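Local atomic coordinates of SxtG (Microseira wollei, PDB entry 6U1R), a protein that probably transfers an amidino group onto an amine acceptor during saxitoxin biosynthesis, as a member of the glycine amidinotransferase-like family. Residues P27-Y31 and V141-I146; Y81-M85 and N310-L314; W124-F130 and R154-E159; I255-C259 and E282-V286; A301-H306 and K336-M340. All blocks are in the same frame, centred on the assembly; numbering follows the deposited sequence.

Contact 1: residues P27-Y31 and V141-I146; sequences PVNSY and VIGNEI
Ser30 and Gly143 pair through their backbones in a single antiparallel hydrogen-bonded bridge: Ser30 N gives to Gly143 O at 3.0 Å, and Gly143 N returns to Ser30 O at 2.8 Å. Packing is tight around the glycine. The ring of Tyr31 lays one face on it, with CE1 3.3 Å from Gly143 CA, which sits over the rim on the CE1 side in a CH-pi contact. Beside the bridge, Asn144 CA-H points at Val28 O from 3.3 Å. Val28 forms the apolar end: its CG1, anti to the backbone N (chi1 177°), reaches Val141 CG1 at 3.9 Å and Ile146 CG1 at 4.0 Å, while Tyr170 of helix 164-172 covers Val28 and Ile146. The side with Tyr31 OH and Asn144 is looser and wetter; there a water accepts from Asn144 N at 3.1 Å and also bonds the hydroxyl. Asn29 turns away to bind carbonyls of Arg375 and Gly377, and Ser30 OG bonds Asp372, so the 27-31 strip also lies against strand 370-375. The partner is the tip of a beta hairpin with a two-residue loop, strands 139-142 and 145-148 joined by a type II' turn with Gly143 in its first corner position; the N-terminal segment is laid across that tip.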
# COMPACT_ATOMS: atom_id res chain seq x y z
N PRO A 27 -10.03 5.90 -18.08
CA PRO A 27 -9.90 4.58 -18.71
C PRO A 27 -10.16 3.41 -17.77
O PRO A 27 -10.32 2.29 -18.25
CB PRO A 27 -8.45 4.57 -19.20
CG PRO A 27 -7.73 5.49 -18.25
CD PRO A 27 -8.72 6.58 -17.95
N VAL A 28 -10.16 3.62 -16.46
CA VAL A 28 -10.48 2.57 -15.48
C VAL A 28 -11.95 2.73 -15.08
O VAL A 28 -12.34 3.77 -14.54
CB VAL A 28 -9.56 2.65 -14.26
CG1 VAL A 28 -9.92 1.61 -13.20
CG2 VAL A 28 -8.13 2.46 -14.72
N ASN A 29 -12.76 1.70 -15.34
CA ASN A 29 -14.19 1.74 -15.03
C ASN A 29 -14.69 0.29 -15.09
O ASN A 29 -14.97 -0.20 -16.18
CB ASN A 29 -14.94 2.62 -16.02
CG ASN A 29 -16.38 2.83 -15.64
OD1 ASN A 29 -16.71 3.79 -14.96
ND2 ASN A 29 -17.25 1.89 -16.05
N SER A 30 -14.79 -0.37 -13.94
CA SER A 30 -15.32 -1.74 -13.91
C SER A 30 -15.97 -2.00 -12.56
O SER A 30 -15.31 -1.89 -11.53
CB SER A 30 -14.25 -2.80 -14.17
OG SER A 30 -14.88 -4.08 -14.23
N TYR A 31 -17.26 -2.36 -12.58
CA TYR A 31 -18.06 -2.51 -11.38
C TYR A 31 -18.52 -3.94 -11.12
O TYR A 31 -19.08 -4.20 -10.06
CB TYR A 31 -19.28 -1.60 -11.45
CG TYR A 31 -18.96 -0.13 -11.35
CD1 TYR A 31 -18.71 0.46 -10.12
CD2 TYR A 31 -18.92 0.68 -12.49
CE1 TYR A 31 -18.45 1.82 -10.02
CE2 TYR A 31 -18.63 2.03 -12.39
CZ TYR A 31 -18.41 2.59 -11.16
OH TYR A 31 -18.14 3.93 -11.04
N VAL A 141 -10.11 -4.13 -9.14
CA VAL A 141 -10.66 -2.96 -9.83
C VAL A 141 -12.05 -2.72 -9.26
O VAL A 141 -12.94 -3.55 -9.43
CB VAL A 141 -10.72 -3.14 -11.35
CG1 VAL A 141 -11.21 -1.83 -11.98
CG2 VAL A 141 -9.39 -3.51 -11.91
N ILE A 142 -12.22 -1.57 -8.59
CA ILE A 142 -13.49 -1.20 -7.97
C ILE A 142 -13.90 0.14 -8.59
O ILE A 142 -13.43 1.20 -8.16
CB ILE A 142 -13.40 -1.08 -6.44
CG1 ILE A 142 -12.84 -2.36 -5.80
CG2 ILE A 142 -14.79 -0.76 -5.86
CD1 ILE A 142 -13.66 -3.62 -6.08
N GLY A 143 -14.75 0.10 -9.60
CA GLY A 143 -15.17 1.34 -10.24
C GLY A 143 -14.00 1.98 -10.97
O GLY A 143 -13.45 1.38 -11.89
N ASN A 144 -13.58 3.18 -10.57
CA ASN A 144 -12.46 3.86 -11.20
C ASN A 144 -11.16 3.71 -10.40
O ASN A 144 -10.19 4.40 -10.71
CB ASN A 144 -12.77 5.35 -11.41
CG ASN A 144 -12.94 6.10 -10.10
OD1 ASN A 144 -12.81 5.54 -9.01
ND2 ASN A 144 -13.21 7.41 -10.20
N GLU A 145 -11.12 2.80 -9.43
CA GLU A 145 -9.97 2.63 -8.53
C GLU A 145 -9.31 1.27 -8.74
O GLU A 145 -10.00 0.24 -8.78
CB GLU A 145 -10.42 2.76 -7.08
CG GLU A 145 -9.30 2.62 -6.06
CD GLU A 145 -9.79 2.71 -4.62
OE1 GLU A 145 -11.00 2.58 -4.39
OE2 GLU A 145 -8.95 2.92 -3.72
N ILE A 146 -7.98 1.28 -8.82
CA ILE A 146 -7.16 0.06 -8.76
C ILE A 146 -6.53 -0.03 -7.37
O ILE A 146 -5.88 0.92 -6.91
CB ILE A 146 -6.11 0.04 -9.89
CG1 ILE A 146 -6.83 0.06 -11.24
CG2 ILE A 146 -5.22 -1.20 -9.78
CD1 ILE A 146 -5.96 0.04 -12.43
O HOH W 1 -15.82 4.47 -8.87

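Contact 2: residues Y81-M85 and N310-L314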
# COMPACT_ATOMS: atom_id res chain seq x y z
N TYR A 81 10.30 -21.99 -14.21
CA TYR A 81 9.48 -22.92 -14.98
C TYR A 81 10.32 -23.49 -16.12
O TYR A 81 11.16 -22.78 -16.69
CB TYR A 81 8.25 -22.23 -15.57
CG TYR A 81 7.04 -22.19 -14.66
CD1 TYR A 81 6.90 -21.19 -13.71
CD2 TYR A 81 6.03 -23.16 -14.75
CE1 TYR A 81 5.80 -21.15 -12.87
CE2 TYR A 81 4.93 -23.12 -13.92
CZ TYR A 81 4.81 -22.10 -12.98
OH TYR A 81 3.73 -22.04 -12.14
N PRO A 82 10.12 -24.75 -16.49
CA PRO A 82 10.80 -25.28 -17.67
C PRO A 82 10.51 -24.42 -18.89
O PRO A 82 9.36 -24.01 -19.12
CB PRO A 82 10.20 -26.69 -17.82
CG PRO A 82 9.85 -27.07 -16.44
CD PRO A 82 9.38 -25.81 -15.77
N PRO A 83 11.53 -24.12 -19.70
CA PRO A 83 11.30 -23.23 -20.85
C PRO A 83 10.24 -23.75 -21.80
O PRO A 83 9.49 -22.96 -22.38
CB PRO A 83 12.67 -23.18 -21.53
CG PRO A 83 13.63 -23.51 -20.48
CD PRO A 83 12.96 -24.44 -19.52
N GLU A 84 10.15 -25.07 -21.97
CA GLU A 84 9.16 -25.58 -22.91
C GLU A 84 7.74 -25.33 -22.41
O GLU A 84 6.83 -25.12 -23.22
CB GLU A 84 9.41 -27.07 -23.18
CG GLU A 84 9.27 -28.01 -21.97
CD GLU A 84 10.57 -28.19 -21.15
OE1 GLU A 84 11.46 -27.29 -21.12
OE2 GLU A 84 10.68 -29.26 -20.52
N MET A 85 7.53 -25.35 -21.09
CA MET A 85 6.22 -25.03 -20.55
C MET A 85 5.85 -23.57 -20.82
O MET A 85 4.71 -23.28 -21.19
CB MET A 85 6.17 -25.33 -19.06
CG MET A 85 6.23 -26.81 -18.74
SD MET A 85 6.01 -27.14 -16.96
CE MET A 85 4.30 -26.70 -16.74
N ASN A 310 -0.34 -32.23 -16.59
CA ASN A 310 0.87 -31.53 -16.99
C ASN A 310 2.04 -32.09 -16.19
O ASN A 310 1.86 -32.76 -15.16
CB ASN A 310 0.75 -30.00 -16.81
CG ASN A 310 0.56 -29.58 -15.35
OD1 ASN A 310 1.43 -29.78 -14.51
ND2 ASN A 310 -0.58 -28.96 -15.06
N GLN A 311 3.26 -31.80 -16.66
CA GLN A 311 4.45 -32.41 -16.07
C GLN A 311 4.73 -31.93 -14.65
O GLN A 311 5.59 -32.51 -13.98
CB GLN A 311 5.66 -32.18 -16.99
CG GLN A 311 6.22 -30.75 -17.04
CD GLN A 311 6.91 -30.41 -18.36
OE1 GLN A 311 6.26 -30.15 -19.38
NE2 GLN A 311 8.24 -30.40 -18.34
N LEU A 312 4.02 -30.91 -14.15
CA LEU A 312 4.16 -30.47 -12.75
C LEU A 312 2.95 -30.79 -11.88
O LEU A 312 3.11 -30.92 -10.67
CB LEU A 312 4.38 -28.96 -12.67
CG LEU A 312 5.44 -28.23 -13.49
CD1 LEU A 312 5.23 -26.74 -13.29
CD2 LEU A 312 6.86 -28.61 -13.12
N ARG A 313 1.75 -30.86 -12.48
CA ARG A 313 0.44 -31.10 -11.84
C ARG A 313 0.15 -30.29 -10.59
O ARG A 313 0.26 -30.80 -9.47
CB ARG A 313 0.26 -32.59 -11.52
CG ARG A 313 1.31 -33.30 -10.64
CD ARG A 313 1.77 -34.57 -11.40
NE ARG A 313 2.15 -35.77 -10.63
CZ ARG A 313 1.51 -36.30 -9.59
NH1 ARG A 313 0.43 -35.75 -9.03
NH2 ARG A 313 1.99 -37.42 -9.07
N LEU A 314 -0.25 -29.02 -10.77
CA LEU A 314 -0.88 -28.22 -9.72
C LEU A 314 -2.33 -27.91 -10.07
O LEU A 314 -2.90 -26.92 -9.58
CB LEU A 314 -0.09 -26.93 -9.48
CG LEU A 314 1.42 -26.93 -9.20
CD1 LEU A 314 2.03 -28.30 -8.99
CD2 LEU A 314 2.16 -26.21 -10.32
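Met85 and Gln311 run antiparallel, side by side, and Met85 gives the helix side its largest share of the contact. Its CB aims the chain at the 310-314 loop without itself coming close. CG, set anti to the carbonyl carbon (chi1 -69°), lies 3.4 Å from Gln311 OE1, against the side-chain amide. SD comes next and spans two residues, 3.6 Å from Gln311 CG and 3.7 Å from Leu312 CG. A bend at the last torsion (chi3 69°) then turns the methyl CE onto the leucine, where it meets Leu312 CD1 at 3.6 Å. The same CD1 touches Tyr81 CE2 at 3.7 Å, so one leucine methyl serves both, the methionine tip and the tyrosine ring meeting it from directions roughly at right angles. Pro82 occupies the N-cap position of helix 83-102, and the first turn behind it supplies Glu84 and Met85 to the loop. The loop is folded by an Asx turn: Asn310 OD1 accepts Leu312 N at 2.8 Å, on a lone pair in the carbonyl plane, and the next two side chains, Gln311 and Leu312, face the helix start. On the outer, exposed side, Gln311 NE2 gives a weak hydrogen bond to Glu84 OE2 at 3.5 Å, with the amide and carboxylate planes 53° apart. Tyr81 reaches inward instead: its OH bonds Pro361 O and its ring stacks with Phe362, and its side chain lies about 11 Å from those of Cys368 and His264, both predicted active-site residues.

Contact 3: residues W124-F130 and R154-E159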
# COMPACT_ATOMS: atom_id res chain seq x y z
N TRP A 124 13.22 -11.36 6.54
CA TRP A 124 13.18 -12.60 5.77
C TRP A 124 13.69 -12.34 4.36
O TRP A 124 13.78 -11.19 3.92
CB TRP A 124 11.76 -13.21 5.72
CG TRP A 124 10.66 -12.26 5.28
CD1 TRP A 124 9.81 -11.59 6.09
CD2 TRP A 124 10.29 -11.92 3.93
NE1 TRP A 124 8.93 -10.83 5.34
CE2 TRP A 124 9.20 -11.02 4.01
CE3 TRP A 124 10.76 -12.28 2.67
CZ2 TRP A 124 8.58 -10.49 2.89
CZ3 TRP A 124 10.17 -11.75 1.56
CH2 TRP A 124 9.07 -10.86 1.67
N GLN A 125 14.01 -13.42 3.66
CA GLN A 125 14.48 -13.31 2.29
C GLN A 125 13.93 -14.49 1.49
O GLN A 125 13.63 -15.55 2.04
CB GLN A 125 16.01 -13.27 2.20
CG GLN A 125 16.69 -14.53 2.64
CD GLN A 125 18.21 -14.40 2.63
OE1 GLN A 125 18.90 -14.97 1.79
NE2 GLN A 125 18.73 -13.62 3.56
N VAL A 126 13.80 -14.28 0.18
CA VAL A 126 13.39 -15.35 -0.73
C VAL A 126 14.32 -15.34 -1.94
O VAL A 126 15.02 -14.38 -2.21
CB VAL A 126 11.91 -15.19 -1.18
CG1 VAL A 126 10.97 -15.30 0.01
CG2 VAL A 126 11.71 -13.88 -1.93
N ARG A 127 14.31 -16.45 -2.67
CA ARG A 127 15.25 -16.64 -3.77
C ARG A 127 14.77 -16.08 -5.09
O ARG A 127 15.59 -15.86 -5.99
CB ARG A 127 15.54 -18.14 -3.92
CG ARG A 127 16.42 -18.68 -2.82
CD ARG A 127 16.51 -20.20 -2.83
NE ARG A 127 17.34 -20.64 -1.72
CZ ARG A 127 18.65 -20.84 -1.80
NH1 ARG A 127 19.28 -20.66 -2.95
NH2 ARG A 127 19.31 -21.22 -0.71
N SER A 128 13.47 -15.83 -5.24
CA SER A 128 12.93 -15.27 -6.48
C SER A 128 11.51 -14.79 -6.21
O SER A 128 10.92 -15.06 -5.16
CB SER A 128 12.91 -16.31 -7.62
OG SER A 128 11.96 -17.33 -7.36
N GLY A 129 10.97 -14.09 -7.19
CA GLY A 129 9.54 -13.88 -7.27
C GLY A 129 8.82 -15.07 -7.89
O GLY A 129 9.33 -16.19 -7.92
N PHE A 130 7.61 -14.79 -8.40
CA PHE A 130 6.76 -15.80 -9.02
C PHE A 130 6.69 -15.48 -10.50
O PHE A 130 7.62 -15.84 -11.26
CB PHE A 130 5.39 -15.85 -8.30
CG PHE A 130 4.36 -16.80 -8.92
CD1 PHE A 130 4.73 -18.06 -9.38
CD2 PHE A 130 3.02 -16.43 -9.02
CE1 PHE A 130 3.79 -18.93 -9.95
CE2 PHE A 130 2.05 -17.31 -9.57
CZ PHE A 130 2.44 -18.55 -10.03
N ARG A 154 5.09 -14.27 0.43
CA ARG A 154 6.34 -13.51 0.38
C ARG A 154 6.93 -13.44 -1.02
O ARG A 154 7.48 -12.41 -1.40
CB ARG A 154 7.35 -14.14 1.34
CG ARG A 154 7.03 -13.97 2.81
CD ARG A 154 7.91 -14.90 3.63
NE ARG A 154 7.80 -14.65 5.06
CZ ARG A 154 8.14 -15.53 6.00
NH1 ARG A 154 8.62 -16.73 5.66
NH2 ARG A 154 8.03 -15.19 7.29
N ASN A 155 6.88 -14.53 -1.79
CA ASN A 155 7.50 -14.49 -3.11
C ASN A 155 6.79 -13.55 -4.06
O ASN A 155 7.34 -13.22 -5.12
CB ASN A 155 7.55 -15.89 -3.70
CG ASN A 155 8.46 -16.81 -2.93
OD1 ASN A 155 8.05 -17.39 -1.94
ND2 ASN A 155 9.72 -16.94 -3.38
N ARG A 156 5.57 -13.12 -3.74
CA ARG A 156 4.80 -12.23 -4.59
C ARG A 156 4.84 -10.77 -4.13
O ARG A 156 4.09 -9.95 -4.65
CB ARG A 156 3.35 -12.75 -4.68
CG ARG A 156 3.28 -14.24 -4.99
CD ARG A 156 1.86 -14.72 -5.27
NE ARG A 156 1.38 -14.28 -6.58
CZ ARG A 156 0.23 -14.67 -7.12
NH1 ARG A 156 -0.56 -15.51 -6.47
NH2 ARG A 156 -0.11 -14.25 -8.33
N TYR A 157 5.77 -10.43 -3.23
CA TYR A 157 5.84 -9.10 -2.61
C TYR A 157 5.97 -7.98 -3.64
O TYR A 157 5.52 -6.86 -3.40
CB TYR A 157 7.06 -9.05 -1.70
CG TYR A 157 6.94 -8.25 -0.41
CD1 TYR A 157 5.94 -8.50 0.51
CD2 TYR A 157 7.90 -7.30 -0.09
CE1 TYR A 157 5.89 -7.81 1.71
CE2 TYR A 157 7.87 -6.61 1.08
CZ TYR A 157 6.87 -6.87 1.99
OH TYR A 157 6.88 -6.15 3.17
N PHE A 158 6.65 -8.25 -4.75
CA PHE A 158 6.93 -7.24 -5.77
C PHE A 158 6.24 -7.57 -7.09
O PHE A 158 6.67 -7.10 -8.15
CB PHE A 158 8.44 -7.08 -5.96
CG PHE A 158 9.12 -6.50 -4.76
CD1 PHE A 158 8.91 -5.17 -4.43
CD2 PHE A 158 9.93 -7.27 -3.94
CE1 PHE A 158 9.51 -4.60 -3.32
CE2 PHE A 158 10.52 -6.70 -2.81
CZ PHE A 158 10.31 -5.37 -2.51
N GLU A 159 5.18 -8.35 -7.04
CA GLU A 159 4.56 -8.74 -8.29
C GLU A 159 3.89 -7.57 -8.99
O GLU A 159 3.67 -7.65 -10.21
CB GLU A 159 3.56 -9.87 -8.05
CG GLU A 159 3.20 -10.61 -9.30
CD GLU A 159 2.61 -11.98 -9.00
OE1 GLU A 159 3.19 -12.72 -8.17
OE2 GLU A 159 1.56 -12.34 -9.58
O HOH W 2 5.99 -12.29 -8.33
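Arg154 lies extended over one face of Trp124, its CG 3.7 Å from the centroid of the six-membered ring and its guanidinium over the five-membered ring, planes 29° apart, a cation-pi stack. Asp187 and Leu185 O hold the far end of that guanidinium. Asn155 turns its amide to the 124-130 segment: ND2 gives to Ser128 O at 2.9 Å and brushes Val126 CB. Its backbone O receives a CA-H contact from Gly129 CA at 3.1 Å. Arg156, bent at chi3 (74°), brings a face of its guanidinium over Phe130 CD2, the two planes nearly perpendicular at 81°. Tyr157 offers its ring face to the edge of Trp124, a T-shaped pair with centroids 5.1 Å apart, and also packs on Phe158 of the second subunit. Glu159 closes the type I turn begun at Arg156, which grips it side-on: NE to OE1 at 2.9 Å and NH2 to OE2 at 2.8 Å. A water bridges Glu159 OE1 to Phe130 N. Arg156 also pairs with Asp137, and its side chain lies about 4 Å, side chain to side chain, from Asp215 and His264, placing this buried salt-bridge network beside the predicted amidinotransferase active site.

Contact 4: residues I255-C259 and E282-V286; sequences IESQC and EFVDV
Cys259 stands over the face of the Phe283 ring, and this is the main nonpolar interaction. Its CB sits almost exactly above the ring centre, 3.6 Å from the centroid and 8° off the normal, a CH-pi contact. With SG anti to the backbone N (chi1 176°), the sulfur stays over the same face, 4.1 Å from the centroid and displaced toward CZ, giving a sulfur-aromatic contact as well. Trp318 meets the phenylalanine in an edge-to-face pair. A backbone hydrogen bond crosses the contact: Gln258 N gives to Phe283 O at 2.9 Å. Within the first loop, Cys259 N gives to Ser257 OG at 3.0 Å, an ST turn that fixes the bend leading into the cysteine. Water supplies the third kind of link, donating to Glu256 O at 2.7 Å and accepting from Asp285 N at 3.0 Å. The side chain of Gln258 runs alongside the 282-285 backbone, while Asp285 OD1 accepts from Asn287 N. Asn280 OD1 takes both Glu282 N and Phe283 N, shaping the second loop. Two irregular loops, after strands 251-255 and 276-279, are thus joined by a sulfur-aromatic contact beside an ST turn; the Phe283 side chain lies about 9 Å from that of His264, a predicted active-site residue.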
# COMPACT_ATOMS: atom_id res chain seq x y z
N ILE A 255 -18.50 -15.98 1.94
CA ILE A 255 -19.01 -17.34 1.82
C ILE A 255 -18.06 -18.29 2.55
O ILE A 255 -16.89 -17.98 2.78
CB ILE A 255 -19.18 -17.79 0.36
CG1 ILE A 255 -17.82 -17.98 -0.32
CG2 ILE A 255 -20.04 -16.79 -0.42
CD1 ILE A 255 -17.85 -18.90 -1.49
N GLU A 256 -18.57 -19.48 2.86
CA GLU A 256 -17.77 -20.57 3.42
C GLU A 256 -17.44 -21.57 2.32
O GLU A 256 -18.34 -22.13 1.70
CB GLU A 256 -18.53 -21.27 4.55
CG GLU A 256 -19.02 -20.31 5.65
CD GLU A 256 -17.88 -19.72 6.47
OE1 GLU A 256 -16.89 -20.44 6.71
OE2 GLU A 256 -17.98 -18.53 6.86
N SER A 257 -16.14 -21.77 2.05
CA SER A 257 -15.71 -22.81 1.12
C SER A 257 -15.51 -24.13 1.87
O SER A 257 -14.99 -24.14 2.99
CB SER A 257 -14.41 -22.44 0.41
OG SER A 257 -14.01 -23.48 -0.47
N GLN A 258 -15.91 -25.22 1.23
CA GLN A 258 -15.61 -26.57 1.69
C GLN A 258 -14.30 -27.11 1.11
O GLN A 258 -13.96 -28.27 1.37
CB GLN A 258 -16.77 -27.50 1.33
CG GLN A 258 -18.08 -27.14 2.04
CD GLN A 258 -19.29 -27.89 1.48
OE1 GLN A 258 -19.33 -28.25 0.30
NE2 GLN A 258 -20.28 -28.11 2.33
N CYS A 259 -13.58 -26.32 0.31
CA CYS A 259 -12.31 -26.78 -0.27
C CYS A 259 -11.20 -26.63 0.76
O CYS A 259 -10.89 -25.51 1.15
CB CYS A 259 -11.95 -25.97 -1.51
SG CYS A 259 -10.33 -26.42 -2.21
N GLU A 282 -18.96 -29.07 -5.37
CA GLU A 282 -18.15 -29.70 -4.33
C GLU A 282 -17.66 -28.70 -3.29
O GLU A 282 -17.49 -29.08 -2.12
CB GLU A 282 -16.96 -30.41 -4.98
CG GLU A 282 -17.35 -31.68 -5.75
CD GLU A 282 -17.80 -32.80 -4.82
OE1 GLU A 282 -17.14 -32.99 -3.78
OE2 GLU A 282 -18.81 -33.46 -5.11
N PHE A 283 -17.40 -27.45 -3.68
CA PHE A 283 -16.88 -26.47 -2.74
C PHE A 283 -17.95 -25.64 -2.03
O PHE A 283 -17.64 -24.98 -1.03
CB PHE A 283 -15.93 -25.49 -3.45
CG PHE A 283 -14.69 -26.13 -4.07
CD1 PHE A 283 -14.36 -27.47 -3.86
CD2 PHE A 283 -13.86 -25.37 -4.88
CE1 PHE A 283 -13.24 -28.02 -4.45
CE2 PHE A 283 -12.74 -25.91 -5.47
CZ PHE A 283 -12.42 -27.24 -5.25
N VAL A 284 -19.20 -25.64 -2.51
CA VAL A 284 -20.25 -24.79 -1.97
C VAL A 284 -21.43 -25.65 -1.53
O VAL A 284 -21.92 -26.47 -2.31
CB VAL A 284 -20.71 -23.74 -3.01
CG1 VAL A 284 -21.95 -23.03 -2.56
CG2 VAL A 284 -19.59 -22.74 -3.28
N ASP A 285 -21.88 -25.45 -0.29
CA ASP A 285 -23.19 -25.92 0.15
C ASP A 285 -24.20 -24.82 -0.16
O ASP A 285 -24.20 -23.78 0.50
CB ASP A 285 -23.18 -26.26 1.64
CG ASP A 285 -24.53 -26.79 2.14
OD1 ASP A 285 -25.54 -26.66 1.43
OD2 ASP A 285 -24.58 -27.33 3.27
N VAL A 286 -25.03 -25.03 -1.18
CA VAL A 286 -25.92 -23.96 -1.64
C VAL A 286 -26.89 -23.53 -0.56
O VAL A 286 -27.40 -22.41 -0.60
CB VAL A 286 -26.70 -24.39 -2.90
CG1 VAL A 286 -25.74 -24.69 -4.04
CG2 VAL A 286 -27.57 -25.60 -2.60
O HOH W 3 -20.25 -24.00 1.81

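Contact 5: residues A301-H306 and K336-M340; sequences APYPNH and KQEPM
The His306 ring meets Gln337 at its edge: Gln337 NE2 lies in the ring plane, 4.0 Å from His306 CD2, with the amide turned 59° to the ring. Lys336 comes in obliquely, its CD 3.8 Å from His306 NE2, and its aliphatic chain does the touching. With CG anti to the backbone N (chi1 171°), the imidazole reaches across to Lys336 and Gln337, and its NE2 bonds Glu357. The oxygen of the same amide, Gln337 OE1, rests 3.8 Å from Pro304 CB. No hydrogen bond crosses directly; a water accepts from Gln337 NE2 at 2.9 Å and donates to His306 O at 2.8 Å. The proline rings pack next to this. Pro302 CG lies 3.5 Å from Pro339 O, and Pro339 CG faces the carbonyls of Tyr303 and Pro304. Deeper in, Met340, bent at chi2 and chi3, brings its methyl CE to Ala301 CB at 3.9 Å, and both residues lean on Leu278 of strand 276-279. Tyr303 faces the other way and bonds Glu282. Gln337 centres an inverse gamma turn and holds the N-cap position of helix 338-346, with Pro339 in the helix's first turn. What results is the start of helix 338-346 packed on the proline-rich loop that leaves strand 297-300.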
# COMPACT_ATOMS: atom_id res chain seq x y z
N ALA A 301 -22.49 -25.90 -11.41
CA ALA A 301 -21.59 -26.33 -12.46
C ALA A 301 -21.70 -27.84 -12.67
O ALA A 301 -21.85 -28.60 -11.71
CB ALA A 301 -20.14 -25.99 -12.10
N PRO A 302 -21.62 -28.30 -13.92
CA PRO A 302 -21.52 -29.74 -14.16
C PRO A 302 -20.16 -30.26 -13.74
O PRO A 302 -19.20 -29.51 -13.59
CB PRO A 302 -21.72 -29.85 -15.68
CG PRO A 302 -21.12 -28.58 -16.20
CD PRO A 302 -21.48 -27.53 -15.17
N TYR A 303 -20.10 -31.58 -13.51
CA TYR A 303 -18.84 -32.27 -13.22
C TYR A 303 -18.05 -32.47 -14.51
O TYR A 303 -18.62 -32.88 -15.53
CB TYR A 303 -19.13 -33.61 -12.53
CG TYR A 303 -19.60 -33.43 -11.10
CD1 TYR A 303 -20.91 -33.10 -10.81
CD2 TYR A 303 -18.71 -33.57 -10.05
CE1 TYR A 303 -21.33 -32.92 -9.49
CE2 TYR A 303 -19.13 -33.40 -8.74
CZ TYR A 303 -20.42 -33.08 -8.47
OH TYR A 303 -20.80 -32.91 -7.16
N PRO A 304 -16.74 -32.19 -14.51
CA PRO A 304 -15.98 -32.21 -15.76
C PRO A 304 -15.68 -33.60 -16.30
O PRO A 304 -15.50 -33.74 -17.52
CB PRO A 304 -14.68 -31.48 -15.39
CG PRO A 304 -14.54 -31.75 -13.92
CD PRO A 304 -15.92 -31.69 -13.38
N ASN A 305 -15.62 -34.62 -15.44
CA ASN A 305 -15.21 -35.95 -15.88
C ASN A 305 -13.91 -35.86 -16.68
O ASN A 305 -13.75 -36.50 -17.73
CB ASN A 305 -16.30 -36.64 -16.72
CG ASN A 305 -17.56 -36.94 -15.93
OD1 ASN A 305 -18.69 -36.80 -16.43
ND2 ASN A 305 -17.39 -37.36 -14.69
N HIS A 306 -12.98 -35.06 -16.17
CA HIS A 306 -11.75 -34.74 -16.88
C HIS A 306 -10.77 -34.11 -15.91
O HIS A 306 -11.10 -33.12 -15.25
CB HIS A 306 -12.01 -33.78 -18.04
CG HIS A 306 -10.77 -33.25 -18.68
ND1 HIS A 306 -9.85 -34.06 -19.32
CD2 HIS A 306 -10.27 -31.99 -18.75
CE1 HIS A 306 -8.86 -33.31 -19.78
NE2 HIS A 306 -9.08 -32.06 -19.44
N LYS A 336 -11.54 -28.29 -23.56
CA LYS A 336 -11.78 -29.63 -23.05
C LYS A 336 -12.88 -29.66 -22.00
O LYS A 336 -13.25 -30.75 -21.54
CB LYS A 336 -10.48 -30.24 -22.50
CG LYS A 336 -9.44 -30.53 -23.59
CD LYS A 336 -8.31 -31.39 -23.07
CE LYS A 336 -7.06 -31.28 -23.96
NZ LYS A 336 -7.15 -32.19 -25.13
N GLN A 337 -13.45 -28.52 -21.62
CA GLN A 337 -14.50 -28.48 -20.61
C GLN A 337 -15.86 -28.67 -21.27
O GLN A 337 -16.72 -27.79 -21.25
CB GLN A 337 -14.43 -27.18 -19.83
CG GLN A 337 -13.14 -27.03 -19.09
CD GLN A 337 -13.05 -27.95 -17.90
OE1 GLN A 337 -14.03 -28.15 -17.17
NE2 GLN A 337 -11.85 -28.51 -17.66
N GLU A 338 -16.04 -29.83 -21.89
CA GLU A 338 -17.24 -30.03 -22.69
C GLU A 338 -18.51 -29.96 -21.87
O GLU A 338 -19.50 -29.38 -22.36
CB GLU A 338 -17.14 -31.36 -23.45
CG GLU A 338 -16.06 -31.36 -24.52
CD GLU A 338 -15.88 -32.73 -25.18
OE1 GLU A 338 -16.87 -33.49 -25.25
OE2 GLU A 338 -14.76 -33.05 -25.60
N PRO A 339 -18.57 -30.49 -20.64
CA PRO A 339 -19.79 -30.31 -19.84
C PRO A 339 -20.10 -28.85 -19.54
O PRO A 339 -21.26 -28.42 -19.66
CB PRO A 339 -19.50 -31.12 -18.57
CG PRO A 339 -18.51 -32.18 -19.04
CD PRO A 339 -17.64 -31.46 -20.03
N MET A 340 -19.09 -28.05 -19.18
CA MET A 340 -19.33 -26.63 -18.95
C MET A 340 -19.85 -25.95 -20.21
O MET A 340 -20.75 -25.11 -20.13
CB MET A 340 -18.05 -25.93 -18.47
CG MET A 340 -18.27 -24.47 -18.06
SD MET A 340 -19.32 -24.28 -16.59
CE MET A 340 -18.21 -24.85 -15.34
O HOH W 4 -11.18 -30.33 -15.47

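Contact 1 joins the N-terminal segment to the hairpin 139-142/145-148, and its segments alternate along the chain with those of contact 2, whose 81-85 and 310-314 segments enclose contacts 3 and 4 along the chain. Contacts 1 and 2 lie on opposite sides of the chain centre, 34 Å apart between centres, as do contacts 3 and 5, at 35 Å. Two pairs touch: contacts 2 and 3, where Tyr81 OH packs on Phe130 CE1 at 3.8 Å, and contacts 4 and 5, where Glu282 OE2 probably hydrogen-bonds Tyr303 OH at 2.9 Å. Contacts 2, 3 and 4 approach the predicted catalytic residues from different parts of the chain; contacts 1 and 5 lie away from these residues.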